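PDB 4QD8: putative esterase PA1618 from Pseudomonas aeruginosa, which is a hotdog-fold thioesterase that binds the substrate analogue phenacyl-CoA and probably hydrolyses acyl-CoA thioesters such as 1,4-dihydroxy-2-naphthoyl-CoA. Local coordinates for residues Tyr81-Glu86 against Thr134-Pro139. Sequence-based numbering, arbitrary orientation.
Sequences YCVGLE and TMAVVP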
ATOM      1  N   TYR A  81      17.187  16.919  -2.497  1.00 26.67           N
ATOM      2  CA  TYR A  81      15.852  17.109  -3.025  1.00 26.32           C
ATOM      3  C   TYR A  81      15.065  15.853  -2.710  1.00 23.98           C
ATOM      4  O   TYR A  81      15.637  14.840  -2.314  1.00 22.62           O
ATOM      5  CB  TYR A  81      15.864  17.416  -4.517  1.00 27.71           C
ATOM      6  CG  TYR A  81      16.313  16.273  -5.381  1.00 29.73           C
ATOM      7  CD1 TYR A  81      17.651  15.932  -5.469  1.00 30.63           C
ATOM      8  CD2 TYR A  81      15.399  15.550  -6.129  1.00 31.14           C
ATOM      9  CE1 TYR A  81      18.069  14.895  -6.262  1.00 35.01           C
ATOM     10  CE2 TYR A  81      15.806  14.514  -6.926  1.00 33.98           C
ATOM     11  CZ  TYR A  81      17.142  14.188  -6.989  1.00 35.62           C
ATOM     12  OH  TYR A  81      17.558  13.151  -7.785  1.00 41.76           O
ATOM     13  N   CYS A  82      13.752  15.935  -2.853  1.00 24.10           N
ATOM     14  CA  CYS A  82      12.888  14.840  -2.436  1.00 24.48           C
ATOM     15  C   CYS A  82      12.049  14.364  -3.599  1.00 23.47           C
ATOM     16  O   CYS A  82      11.536  15.173  -4.368  1.00 24.96           O
ATOM     17  CB  CYS A  82      11.979  15.295  -1.307  1.00 24.87           C
ATOM     18  SG  CYS A  82      12.918  15.796   0.153  1.00 26.43           S
ATOM     19  N   VAL A  83      11.915  13.049  -3.728  1.00 21.20           N
ATOM     20  CA  VAL A  83      11.034  12.483  -4.750  1.00 19.83           C
ATOM     21  C   VAL A  83      10.120  11.430  -4.131  1.00 18.91           C
ATOM     22  O   VAL A  83      10.475  10.789  -3.143  1.00 19.15           O
ATOM     23  CB  VAL A  83      11.831  11.869  -5.908  1.00 21.51           C
ATOM     24  CG1 VAL A  83      12.671  12.941  -6.602  1.00 28.28           C
ATOM     25  CG2 VAL A  83      12.728  10.750  -5.417  1.00 20.77           C
ATOM     26  N   GLY A  84       8.934  11.258  -4.698  1.00 20.23           N
ATOM     27  CA  GLY A  84       8.045  10.207  -4.227  1.00 19.56           C
ATOM     28  C   GLY A  84       8.683   8.841  -4.377  1.00 16.40           C
ATOM     29  O   GLY A  84       9.263   8.521  -5.420  1.00 19.40           O
ATOM     30  N   LEU A  85       8.551   8.006  -3.350  1.00 15.48           N
ATOM     31  CA  LEU A  85       9.078   6.650  -3.403  1.00 15.34           C
ATOM     32  C   LEU A  85       7.956   5.610  -3.396  1.00 14.83           C
ATOM     33  O   LEU A  85       7.967   4.673  -4.187  1.00 15.53           O
ATOM     34  CB  LEU A  85      10.042   6.412  -2.237  1.00 15.33           C
ATOM     35  CG  LEU A  85      10.748   5.059  -2.157  1.00 18.55           C
ATOM     36  CD1 LEU A  85      11.737   4.937  -3.298  1.00 22.98           C
ATOM     37  CD2 LEU A  85      11.454   4.892  -0.811  1.00 22.69           C
ATOM     38  N   GLU A  86       7.004   5.772  -2.489  1.00 14.07           N
ATOM     39  CA  GLU A  86       5.860   4.864  -2.433  1.00 16.77           C
ATOM     40  C   GLU A  86       4.639   5.653  -2.030  1.00 14.20           C
ATOM     41  O   GLU A  86       4.715   6.546  -1.196  1.00 14.72           O
ATOM     42  CB  GLU A  86       6.113   3.745  -1.412  1.00 17.75           C
ATOM     43  CG  GLU A  86       5.418   2.411  -1.760  1.00 18.44           C
ATOM     44  CD  GLU A  86       3.995   2.330  -1.274  1.00 21.91           C
ATOM     45  OE1 GLU A  86       3.584   3.174  -0.448  1.00 22.81           O
ATOM     46  OE2 GLU A  86       3.288   1.394  -1.718  1.00 21.43           O
ATOM     47  N   THR A 134       5.445   7.939   1.118  1.00 13.80           N
ATOM     48  CA  THR A 134       6.874   7.818   1.456  1.00 14.03           C
ATOM     49  C   THR A 134       7.715   8.567   0.423  1.00 14.46           C
ATOM     50  O   THR A 134       7.670   8.252  -0.766  1.00 14.09           O
ATOM     51  CB  THR A 134       7.294   6.359   1.477  1.00 14.23           C
ATOM     52  OG1 THR A 134       6.428   5.650   2.368  1.00 17.31           O
ATOM     53  CG2 THR A 134       8.764   6.201   1.952  1.00 17.25           C
ATOM     54  N   MET A 135       8.476   9.561   0.889  1.00 14.12           N
ATOM     55  CA  MET A 135       9.371  10.340   0.036  1.00 16.40           C
ATOM     56  C   MET A 135      10.791   9.853   0.246  1.00 16.88           C
ATOM     57  O   MET A 135      11.156   9.479   1.353  1.00 17.25           O
ATOM     58  CB  MET A 135       9.311  11.822   0.433  1.00 16.94           C
ATOM     59  CG  MET A 135       7.940  12.464   0.267  1.00 17.70           C
ATOM     60  SD  MET A 135       7.439  12.566  -1.460  1.00 18.91           S
ATOM     61  CE  MET A 135       8.688  13.678  -2.124  1.00 18.92           C
ATOM     62  N   ALA A 136      11.587   9.849  -0.819  1.00 16.30           N
ATOM     63  CA  ALA A 136      13.023   9.603  -0.696  1.00 17.81           C
ATOM     64  C   ALA A 136      13.741  10.946  -0.605  1.00 18.70           C
ATOM     65  O   ALA A 136      13.404  11.893  -1.309  1.00 19.71           O
ATOM     66  CB  ALA A 136      13.533   8.825  -1.875  1.00 17.60           C
ATOM     67  N   VAL A 137      14.738  11.014   0.267  1.00 18.43           N
ATOM     68  CA  VAL A 137      15.580  12.204   0.377  1.00 20.72           C
ATOM     69  C   VAL A 137      16.866  11.893  -0.384  1.00 27.08           C
ATOM     70  O   VAL A 137      17.572  10.946  -0.035  1.00 24.62           O
ATOM     71  CB  VAL A 137      15.886  12.531   1.843  1.00 22.90           C
ATOM     72  CG1 VAL A 137      16.681  13.838   1.938  1.00 24.26           C
ATOM     73  CG2 VAL A 137      14.599  12.645   2.628  1.00 25.02           C
ATOM     74  N   VAL A 138      17.142  12.670  -1.430  1.00 25.51           N
ATOM     75  CA  VAL A 138      18.213  12.363  -2.384  1.00 27.77           C
ATOM     76  C   VAL A 138      19.211  13.522  -2.466  1.00 28.37           C
ATOM     77  O   VAL A 138      18.812  14.672  -2.636  1.00 26.95           O
ATOM     78  CB  VAL A 138      17.633  12.089  -3.789  1.00 29.89           C
ATOM     79  CG1 VAL A 138      18.716  11.587  -4.732  1.00 31.68           C
ATOM     80  CG2 VAL A 138      16.481  11.083  -3.714  1.00 27.69           C
ATOM     81  N   PRO A 139      20.516  13.224  -2.340  1.00 33.18           N
ATOM     82  CA  PRO A 139      21.517  14.299  -2.460  1.00 30.78           C
ATOM     83  C   PRO A 139      21.568  14.880  -3.874  1.00 32.67           C
ATOM     84  O   PRO A 139      21.544  14.115  -4.831  1.00 34.74           O
ATOM     85  CB  PRO A 139      22.833  13.588  -2.127  1.00 33.83           C
ATOM     86  CG  PRO A 139      22.434  12.423  -1.273  1.00 36.16           C
ATOM     87  CD  PRO A 139      21.117  11.960  -1.876  1.00 31.23           C
TER
HETATM   88  O   HOH W   1       3.922   4.942   1.655  1.00 18.64           O
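T134 O accepts two backbone N-H groups at once, from L85 N at 2.7 Å and from E86 N at 3.1 Å, so two residues of strand 81-86 face one residue of strand 134-139. L85 N lies in the carbonyl plane, whereas E86 N is tilted 16° out of it. T134 N returns a bond to E86 O, and from G84 on the regular antiparallel pairing resumes, non-hydrogen-bonded G84-M135 and C82-V137 alternating with hydrogen-bonded V83-A136 and Y81-V138. M135, bent at chi2 and chi3, curls its thioether back over the neighbouring strand: CE rests 3.3 Å from V83 C and also meets C82 CB, while SD lies against G84 CA, where there is no side chain. M135 and C82 lie on the side of helix 56-72, M135 touching S68 and S71 and C82 touching S71. On the other face, V83 CG2 packs on A136 CB and V138 CG2. A chi1 of 68° sets Y81 CG between the backbone N and carbonyl carbon; V138 CB sits 3.7 Å above the ring plane, toward the rim, in a CH-pi contact. A water hydrogen-bonds to both E86 OE1 and T134 OG1; OE1 also bonds N88 ND2, and OG1 bonds N90 OD1 of the fourth subunit. E86 pairs with a strand of the second subunit, continuing the sheet across the interface. The doubled acceptor marks a classic beta bulge in the antiparallel sheet that wraps the central helix of the hotdog fold.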